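Long-range contact in predicted component of a thermophile-specific DNA repair system, contains a RAMP domain (Methanopyrus kandleri, PDB 4N0L), which probably binds crRNA as a zinc-containing RAMP subunit of a type III-A CRISPR-Cas system of antiviral defence: residues 72-84 and 135-148. Sequence-based numbering, arbitrary orientation.
Sequences IEPDVFFGAHHNE and RLEDERRGLGYDPY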
ATOM      1  N   ILE A  72      12.452  -6.356  15.920  1.00 42.40           N
ATOM      2  CA  ILE A  72      12.793  -7.673  15.408  1.00 32.68           C
ATOM      3  C   ILE A  72      14.088  -7.603  14.615  1.00 33.48           C
ATOM      4  O   ILE A  72      14.218  -6.778  13.712  1.00 34.18           O
ATOM      5  CB  ILE A  72      11.672  -8.236  14.510  1.00 30.98           C
ATOM      6  CG1 ILE A  72      10.343  -8.257  15.267  1.00 29.87           C
ATOM      7  CG2 ILE A  72      12.039  -9.623  13.993  1.00 28.51           C
ATOM      8  CD1 ILE A  72       9.159  -8.616  14.400  1.00 28.01           C
ATOM      9  N   GLU A  73      15.056  -8.440  14.972  1.00 41.87           N
ATOM     10  CA  GLU A  73      16.305  -8.530  14.221  0.50 43.71           C
ATOM     11  C   GLU A  73      16.022  -8.935  12.779  1.00 41.10           C
ATOM     12  O   GLU A  73      15.242  -9.857  12.533  1.00 42.79           O
ATOM     13  CB  GLU A  73      17.262  -9.530  14.876  0.50 45.33           C
ATOM     14  CG  GLU A  73      18.014  -8.991  16.082  0.50 46.58           C
ATOM     15  CD  GLU A  73      19.457  -8.644  15.763  0.50 48.76           C
ATOM     16  OE1 GLU A  73      19.710  -8.067  14.684  0.50 47.18           O
ATOM     17  OE2 GLU A  73      20.340  -8.958  16.588  0.50 50.99           O
ATOM     18  N   PRO A  74      16.653  -8.245  11.816  1.00 34.09           N
ATOM     19  CA  PRO A  74      16.414  -8.470  10.384  1.00 36.04           C
ATOM     20  C   PRO A  74      16.649  -9.908   9.908  1.00 34.89           C
ATOM     21  O   PRO A  74      15.975 -10.341   8.970  1.00 32.41           O
ATOM     22  CB  PRO A  74      17.400  -7.504   9.707  1.00 32.82           C
ATOM     23  CG  PRO A  74      18.353  -7.069  10.777  1.00 33.74           C
ATOM     24  CD  PRO A  74      17.591  -7.136  12.055  1.00 31.12           C
ATOM     25  N   ASP A  75      17.570 -10.634  10.536  1.00 35.77           N
ATOM     26  CA  ASP A  75      17.773 -12.044  10.208  1.00 34.26           C
ATOM     27  C   ASP A  75      16.487 -12.847  10.403  1.00 29.08           C
ATOM     28  O   ASP A  75      16.122 -13.663   9.561  1.00 31.49           O
ATOM     29  CB  ASP A  75      18.898 -12.643  11.053  1.00 40.96           C
ATOM     30  CG  ASP A  75      20.277 -12.263  10.546  1.00 46.84           C
ATOM     31  OD1 ASP A  75      20.369 -11.603   9.489  1.00 48.94           O
ATOM     32  OD2 ASP A  75      21.273 -12.637  11.202  1.00 48.54           O
ATOM     33  N   VAL A  76      15.803 -12.606  11.515  1.00 22.72           N
ATOM     34  CA  VAL A  76      14.540 -13.278  11.802  1.00 27.56           C
ATOM     35  C   VAL A  76      13.424 -12.799  10.875  1.00 32.64           C
ATOM     36  O   VAL A  76      12.647 -13.602  10.353  1.00 30.10           O
ATOM     37  CB  VAL A  76      14.110 -13.058  13.273  1.00 26.14           C
ATOM     38  CG1 VAL A  76      12.707 -13.600  13.516  1.00 25.66           C
ATOM     39  CG2 VAL A  76      15.109 -13.702  14.221  1.00 28.43           C
ATOM     40  N   PHE A  77      13.352 -11.488  10.665  1.00 31.46           N
ATOM     41  CA  PHE A  77      12.257 -10.901   9.899  1.00 32.24           C
ATOM     42  C   PHE A  77      12.337 -11.216   8.403  1.00 27.43           C
ATOM     43  O   PHE A  77      11.320 -11.501   7.773  1.00 23.09           O
ATOM     44  CB  PHE A  77      12.223  -9.385  10.111  1.00 31.69           C
ATOM     45  CG  PHE A  77      11.025  -8.716   9.499  1.00 29.44           C
ATOM     46  CD1 PHE A  77       9.768  -8.873  10.060  1.00 28.65           C
ATOM     47  CD2 PHE A  77      11.157  -7.927   8.368  1.00 28.49           C
ATOM     48  CE1 PHE A  77       8.661  -8.258   9.502  1.00 33.30           C
ATOM     49  CE2 PHE A  77      10.056  -7.307   7.806  1.00 28.61           C
ATOM     50  CZ  PHE A  77       8.806  -7.473   8.372  1.00 31.33           C
ATOM     51  N   PHE A  78      13.538 -11.161   7.836  1.00 26.54           N
ATOM     52  CA  PHE A  78      13.701 -11.359   6.398  1.00 25.43           C
ATOM     53  C   PHE A  78      14.186 -12.761   6.039  1.00 28.31           C
ATOM     54  O   PHE A  78      14.074 -13.184   4.885  1.00 23.41           O
ATOM     55  CB  PHE A  78      14.665 -10.321   5.822  1.00 26.35           C
ATOM     56  CG  PHE A  78      14.119  -8.918   5.822  1.00 27.89           C
ATOM     57  CD1 PHE A  78      12.999  -8.597   5.071  1.00 28.83           C
ATOM     58  CD2 PHE A  78      14.728  -7.921   6.569  1.00 24.79           C
ATOM     59  CE1 PHE A  78      12.492  -7.307   5.068  1.00 31.89           C
ATOM     60  CE2 PHE A  78      14.228  -6.630   6.566  1.00 29.18           C
ATOM     61  CZ  PHE A  78      13.109  -6.322   5.815  1.00 27.01           C
ATOM     62  N   GLY A  79      14.712 -13.480   7.028  1.00 29.08           N
ATOM     63  CA  GLY A  79      15.215 -14.826   6.819  1.00 23.19           C
ATOM     64  C   GLY A  79      16.206 -14.942   5.677  1.00 29.44           C
ATOM     65  O   GLY A  79      17.218 -14.240   5.644  1.00 32.91           O
ATOM     66  N   ALA A  80      15.895 -15.814   4.725  1.00 31.36           N
ATOM     67  CA  ALA A  80      16.780 -16.071   3.595  1.00 32.30           C
ATOM     68  C   ALA A  80      16.829 -14.900   2.614  1.00 32.17           C
ATOM     69  O   ALA A  80      17.668 -14.873   1.716  1.00 33.89           O
ATOM     70  CB  ALA A  80      16.349 -17.344   2.878  1.00 31.73           C
ATOM     71  N   HIS A  81      15.920 -13.944   2.774  1.00 32.73           N
ATOM     72  CA  HIS A  81      15.904 -12.757   1.923  1.00 36.94           C
ATOM     73  C   HIS A  81      16.803 -11.646   2.477  1.00 38.92           C
ATOM     74  O   HIS A  81      16.916 -10.576   1.873  1.00 44.39           O
ATOM     75  CB  HIS A  81      14.472 -12.243   1.746  1.00 34.20           C
ATOM     76  CG  HIS A  81      13.645 -13.072   0.810  1.00 35.25           C
ATOM     77  ND1 HIS A  81      12.284 -12.908   0.675  1.00 35.38           N
ATOM     78  CD2 HIS A  81      13.990 -14.069  -0.040  1.00 32.41           C
ATOM     79  CE1 HIS A  81      11.822 -13.769  -0.216  1.00 33.38           C
ATOM     80  NE2 HIS A  81      12.843 -14.486  -0.664  1.00 31.96           N
ATOM     81  N   HIS A  82      17.401 -11.903   3.641  1.00 39.10           N
ATOM     82  CA  HIS A  82      18.451 -11.058   4.225  1.00 46.01           C
ATOM     83  C   HIS A  82      17.974  -9.692   4.741  1.00 47.56           C
ATOM     84  O   HIS A  82      17.944  -9.463   5.954  1.00 47.76           O
ATOM     85  CB  HIS A  82      19.590 -10.851   3.217  1.00 48.51           C
ATOM     86  CG  HIS A  82      20.321 -12.113   2.862  1.00 52.00           C
ATOM     87  ND1 HIS A  82      21.368 -12.604   3.613  1.00 53.63           N
ATOM     88  CD2 HIS A  82      20.146 -12.983   1.845  1.00 52.68           C
ATOM     89  CE1 HIS A  82      21.812 -13.719   3.068  1.00 55.52           C
ATOM     90  NE2 HIS A  82      21.085 -13.977   1.990  1.00 52.85           N
ATOM     91  N   ASN A  83      17.601  -8.790   3.835  1.00 44.69           N
ATOM     92  CA  ASN A  83      17.362  -7.403   4.233  1.00 43.01           C
ATOM     93  C   ASN A  83      16.173  -6.720   3.555  1.00 43.00           C
ATOM     94  O   ASN A  83      15.958  -5.520   3.741  1.00 44.56           O
ATOM     95  CB  ASN A  83      18.623  -6.575   3.975  1.00 43.85           C
ATOM     96  CG  ASN A  83      19.070  -6.632   2.525  1.00 49.73           C
ATOM     97  OD1 ASN A  83      18.707  -7.550   1.788  1.00 52.28           O
ATOM     98  ND2 ASN A  83      19.865  -5.654   2.111  1.00 56.76           N
ATOM     99  N   GLU A  84      15.400  -7.474   2.782  1.00 43.55           N
ATOM    100  CA  GLU A  84      14.235  -6.913   2.101  1.00 41.68           C
ATOM    101  C   GLU A  84      13.261  -8.002   1.669  1.00 41.68           C
ATOM    102  O   GLU A  84      13.573  -9.191   1.744  1.00 40.49           O
ATOM    103  CB  GLU A  84      14.658  -6.095   0.881  1.00 39.81           C
ATOM    104  CG  GLU A  84      15.279  -6.927  -0.227  1.00 45.98           C
ATOM    105  CD  GLU A  84      15.572  -6.111  -1.470  1.00 56.75           C
ATOM    106  OE1 GLU A  84      15.552  -4.864  -1.384  1.00 61.50           O
ATOM    107  OE2 GLU A  84      15.823  -6.717  -2.532  1.00 58.44           O
ATOM    108  N   ARG A 135      17.856 -24.560   3.742  1.00 29.92           N
ATOM    109  CA  ARG A 135      18.125 -23.331   3.007  1.00 29.62           C
ATOM    110  C   ARG A 135      18.769 -22.283   3.909  1.00 29.33           C
ATOM    111  O   ARG A 135      19.784 -21.683   3.551  1.00 25.43           O
ATOM    112  CB  ARG A 135      16.828 -22.785   2.402  1.00 28.94           C
ATOM    113  CG  ARG A 135      16.979 -21.518   1.574  1.00 29.48           C
ATOM    114  CD  ARG A 135      15.629 -21.095   1.012  1.00 30.12           C
ATOM    115  NE  ARG A 135      15.660 -19.767   0.405  1.00 36.95           N
ATOM    116  CZ  ARG A 135      14.612 -18.948   0.353  1.00 40.32           C
ATOM    117  NH1 ARG A 135      13.452 -19.318   0.880  1.00 33.45           N
ATOM    118  NH2 ARG A 135      14.726 -17.756  -0.216  1.00 45.64           N
ATOM    119  N   LEU A 136      18.181 -22.093   5.087  1.00 28.51           N
ATOM    120  CA  LEU A 136      18.655 -21.116   6.066  1.00 28.64           C
ATOM    121  C   LEU A 136      20.115 -21.305   6.455  1.00 30.46           C
ATOM    122  O   LEU A 136      20.888 -20.346   6.504  1.00 32.03           O
ATOM    123  CB  LEU A 136      17.793 -21.187   7.329  1.00 31.41           C
ATOM    124  CG  LEU A 136      16.548 -20.302   7.446  1.00 38.47           C
ATOM    125  CD1 LEU A 136      16.019 -19.862   6.087  1.00 40.38           C
ATOM    126  CD2 LEU A 136      15.478 -21.024   8.250  1.00 37.51           C
ATOM    127  N   GLU A 137      20.479 -22.547   6.748  1.00 29.85           N
ATOM    128  CA  GLU A 137      21.798 -22.855   7.283  1.00 30.68           C
ATOM    129  C   GLU A 137      22.880 -22.879   6.204  1.00 27.11           C
ATOM    130  O   GLU A 137      24.066 -22.759   6.508  1.00 26.86           O
ATOM    131  CB  GLU A 137      21.745 -24.180   8.041  1.00 33.73           C
ATOM    132  CG  GLU A 137      21.017 -24.041   9.376  1.00 39.66           C
ATOM    133  CD  GLU A 137      20.919 -25.340  10.145  1.00 45.09           C
ATOM    134  OE1 GLU A 137      21.054 -26.412   9.522  1.00 48.19           O
ATOM    135  OE2 GLU A 137      20.700 -25.285  11.373  1.00 46.51           O
ATOM    136  N   ASP A 138      22.474 -23.044   4.947  1.00 25.05           N
ATOM    137  CA  ASP A 138      23.411 -22.946   3.830  1.00 26.07           C
ATOM    138  C   ASP A 138      23.950 -21.522   3.719  1.00 26.68           C
ATOM    139  O   ASP A 138      23.188 -20.557   3.765  1.00 26.10           O
ATOM    140  CB  ASP A 138      22.755 -23.368   2.513  1.00 23.51           C
ATOM    141  CG  ASP A 138      23.755 -23.464   1.369  1.00 33.01           C
ATOM    142  OD1 ASP A 138      24.431 -24.508   1.250  1.00 31.80           O
ATOM    143  OD2 ASP A 138      23.868 -22.493   0.590  1.00 34.92           O
ATOM    144  N   GLU A 139      25.267 -21.398   3.605  1.00 28.03           N
ATOM    145  CA  GLU A 139      25.909 -20.089   3.542  1.00 32.83           C
ATOM    146  C   GLU A 139      25.569 -19.331   2.257  1.00 38.17           C
ATOM    147  O   GLU A 139      25.313 -18.128   2.292  1.00 37.81           O
ATOM    148  CB  GLU A 139      27.429 -20.236   3.660  1.00 34.84           C
ATOM    149  CG  GLU A 139      27.924 -20.632   5.045  1.00 45.14           C
ATOM    150  CD  GLU A 139      29.399 -21.004   5.049  1.00 57.47           C
ATOM    151  OE1 GLU A 139      29.925 -21.363   3.974  1.00 63.44           O
ATOM    152  OE2 GLU A 139      30.032 -20.945   6.123  1.00 60.92           O
ATOM    153  N   ARG A 140      25.566 -20.034   1.128  1.00 38.64           N
ATOM    154  CA  ARG A 140      25.327 -19.392  -0.161  1.00 33.87           C
ATOM    155  C   ARG A 140      23.843 -19.083  -0.376  1.00 34.12           C
ATOM    156  O   ARG A 140      23.494 -18.029  -0.908  1.00 35.74           O
ATOM    157  CB  ARG A 140      25.865 -20.269  -1.301  1.00 34.68           C
ATOM    158  CG  ARG A 140      25.747 -19.654  -2.694  1.00 33.59           C
ATOM    159  CD  ARG A 140      26.268 -20.611  -3.764  1.00 33.42           C
ATOM    160  NE  ARG A 140      25.421 -21.790  -3.912  1.00 33.71           N
ATOM    161  CZ  ARG A 140      24.258 -21.789  -4.555  1.00 36.50           C
ATOM    162  NH1 ARG A 140      23.827 -20.679  -5.141  1.00 34.35           N
ATOM    163  NH2 ARG A 140      23.538 -22.900  -4.643  1.00 35.32           N
ATOM    164  N   ARG A 141      22.973 -20.000   0.043  1.00 30.56           N
ATOM    165  CA  ARG A 141      21.540 -19.868  -0.211  1.00 32.19           C
ATOM    166  C   ARG A 141      20.762 -19.212   0.933  1.00 33.96           C
ATOM    167  O   ARG A 141      19.600 -18.836   0.757  1.00 35.93           O
ATOM    168  CB  ARG A 141      20.928 -21.242  -0.516  1.00 36.02           C
ATOM    169  CG  ARG A 141      21.285 -21.784  -1.894  1.00 43.87           C
ATOM    170  CD  ARG A 141      20.681 -23.161  -2.149  1.00 48.44           C
ATOM    171  NE  ARG A 141      21.387 -24.227  -1.441  1.00 55.65           N
ATOM    172  CZ  ARG A 141      20.847 -24.980  -0.487  1.00 56.63           C
ATOM    173  NH1 ARG A 141      19.584 -24.791  -0.122  1.00 55.17           N
ATOM    174  NH2 ARG A 141      21.567 -25.926   0.102  1.00 51.37           N
ATOM    175  N   GLY A 142      21.391 -19.066   2.097  1.00 33.57           N
ATOM    176  CA  GLY A 142      20.691 -18.538   3.256  1.00 32.07           C
ATOM    177  C   GLY A 142      21.557 -17.682   4.162  1.00 34.08           C
ATOM    178  O   GLY A 142      22.380 -16.898   3.688  1.00 34.53           O
ATOM    179  N   LEU A 143      21.377 -17.840   5.471  1.00 34.29           N
ATOM    180  CA  LEU A 143      22.079 -17.016   6.453  1.00 32.63           C
ATOM    181  C   LEU A 143      23.329 -17.693   7.004  1.00 33.29           C
ATOM    182  O   LEU A 143      24.174 -17.046   7.615  1.00 37.15           O
ATOM    183  CB  LEU A 143      21.140 -16.651   7.603  1.00 32.09           C
ATOM    184  CG  LEU A 143      19.944 -15.777   7.220  1.00 31.03           C
ATOM    185  CD1 LEU A 143      19.078 -15.473   8.432  1.00 29.17           C
ATOM    186  CD2 LEU A 143      20.417 -14.494   6.560  1.00 25.90           C
ATOM    187  N   GLY A 144      23.436 -19.000   6.792  1.00 31.93           N
ATOM    188  CA  GLY A 144      24.542 -19.765   7.334  1.00 26.38           C
ATOM    189  C   GLY A 144      24.213 -20.324   8.704  1.00 29.55           C
ATOM    190  O   GLY A 144      25.071 -20.895   9.376  1.00 32.41           O
ATOM    191  N   TYR A 145      22.957 -20.164   9.108  1.00 26.44           N
ATOM    192  CA  TYR A 145      22.476 -20.669  10.388  1.00 24.35           C
ATOM    193  C   TYR A 145      20.958 -20.562  10.422  1.00 29.40           C
ATOM    194  O   TYR A 145      20.354 -19.932   9.552  1.00 31.51           O
ATOM    195  CB  TYR A 145      23.086 -19.892  11.559  1.00 26.52           C
ATOM    196  CG  TYR A 145      22.462 -18.532  11.786  1.00 30.56           C
ATOM    197  CD1 TYR A 145      22.859 -17.429  11.044  1.00 28.82           C
ATOM    198  CD2 TYR A 145      21.483 -18.354  12.754  1.00 30.49           C
ATOM    199  CE1 TYR A 145      22.290 -16.188  11.252  1.00 29.04           C
ATOM    200  CE2 TYR A 145      20.910 -17.117  12.969  1.00 30.01           C
ATOM    201  CZ  TYR A 145      21.316 -16.041  12.216  1.00 31.88           C
ATOM    202  OH  TYR A 145      20.747 -14.809  12.432  1.00 42.33           O
ATOM    203  N   ASP A 146      20.343 -21.171  11.428  1.00 32.42           N
ATOM    204  CA  ASP A 146      18.892 -21.156  11.557  1.00 34.91           C
ATOM    205  C   ASP A 146      18.461 -20.214  12.674  1.00 36.20           C
ATOM    206  O   ASP A 146      18.685 -20.496  13.851  1.00 40.53           O
ATOM    207  CB  ASP A 146      18.362 -22.570  11.812  1.00 39.42           C
ATOM    208  CG  ASP A 146      16.856 -22.607  11.989  1.00 42.76           C
ATOM    209  OD1 ASP A 146      16.364 -23.483  12.732  1.00 39.54           O
ATOM    210  OD2 ASP A 146      16.164 -21.769  11.373  1.00 47.28           O
ATOM    211  N   PRO A 147      17.847 -19.080  12.304  1.00 32.96           N
ATOM    212  CA  PRO A 147      17.433 -18.061  13.270  1.00 30.36           C
ATOM    213  C   PRO A 147      16.066 -18.346  13.884  1.00 30.98           C
ATOM    214  O   PRO A 147      15.627 -17.605  14.762  1.00 33.58           O
ATOM    215  CB  PRO A 147      17.391 -16.791  12.425  1.00 36.43           C
ATOM    216  CG  PRO A 147      16.960 -17.282  11.082  1.00 36.03           C
ATOM    217  CD  PRO A 147      17.594 -18.650  10.916  1.00 32.27           C
ATOM    218  N   TYR A 148      15.402 -19.401  13.422  1.00 34.58           N
ATOM    219  CA  TYR A 148      14.034 -19.686  13.845  1.00 37.01           C
ATOM    220  C   TYR A 148      13.939 -20.819  14.863  1.00 37.44           C
ATOM    221  O   TYR A 148      12.856 -21.357  15.100  1.00 35.84           O
ATOM    222  CB  TYR A 148      13.171 -20.008  12.624  1.00 34.94           C
ATOM    223  CG  TYR A 148      13.103 -18.870  11.637  1.00 32.85           C
ATOM    224  CD1 TYR A 148      12.771 -17.586  12.055  1.00 31.78           C
ATOM    225  CD2 TYR A 148      13.378 -19.071  10.292  1.00 29.31           C
ATOM    226  CE1 TYR A 148      12.710 -16.538  11.160  1.00 29.77           C
ATOM    227  CE2 TYR A 148      13.321 -18.026   9.386  1.00 33.23           C
ATOM    228  CZ  TYR A 148      12.986 -16.761   9.827  1.00 32.18           C
ATOM    229  OH  TYR A 148      12.925 -15.716   8.936  1.00 33.88           O
TER
HETATM  230  O   HOH W   1      12.734 -16.539  -2.244  1.00 43.51           O
HETATM  231  O   HOH W   2      22.534 -16.023   0.637  1.00 44.95           O
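Tyr148 lies along the end of helix 74-78, its ring edge toward the backbone of Val76, and its hydroxyl donates to Val76 O at 2.6 Å. That carbonyl accepts at a C=O...donor angle of 135°, the donor tilted from the carbonyl plane. Val76 CG1, anti to the backbone N (chi1 172°), reaches CE1 of the same ring at 3.8 Å, while Pro147 CG sits over one ring face. The hydroxyl also abuts CA of Gly79, which follows the helix with positive phi. A second tyrosine grips the helix further out: Tyr145 OH donates to Asp75 OD2 at 2.6 Å, meeting it on the anti side with the carboxylate at the ring edge and the two planes 59° apart. Leu143 packs on the backbone turn, CD2 3.3 Å from Gly79 O and CD1 beside Asp75 O; CD2 also touches the His82 ring. Beyond the helix, Ala80 CB rests on one face of the Arg135 guanidinium, 3.5 Å from CZ, and meets Leu136 CD1 from another direction. The extended Arg135 chain carries its guanidinium there, and NH1 is held by Gly127 O. Two waters bridge the segments: one molecule lies 2.6 Å from His81 NE2 and more weakly accepts from Arg135 NH2, whereas another joins His82 NE2 to the carbonyls of Arg140 and Gly142. His81 ND1 is bonded to Arg85 O. On its other side helix 74-78 packs Phe77 and Phe78 against helix 51-69, Phe77 stacking with the zinc ligand His86. The contact thus ties helix 74-78 and the turn after it to the end of helix 133-137 and the loop that follows, within the zinc-binding region, whose His86, Cys88, Cys115 and Cys118 form a zinc site of three cysteines and one histidine.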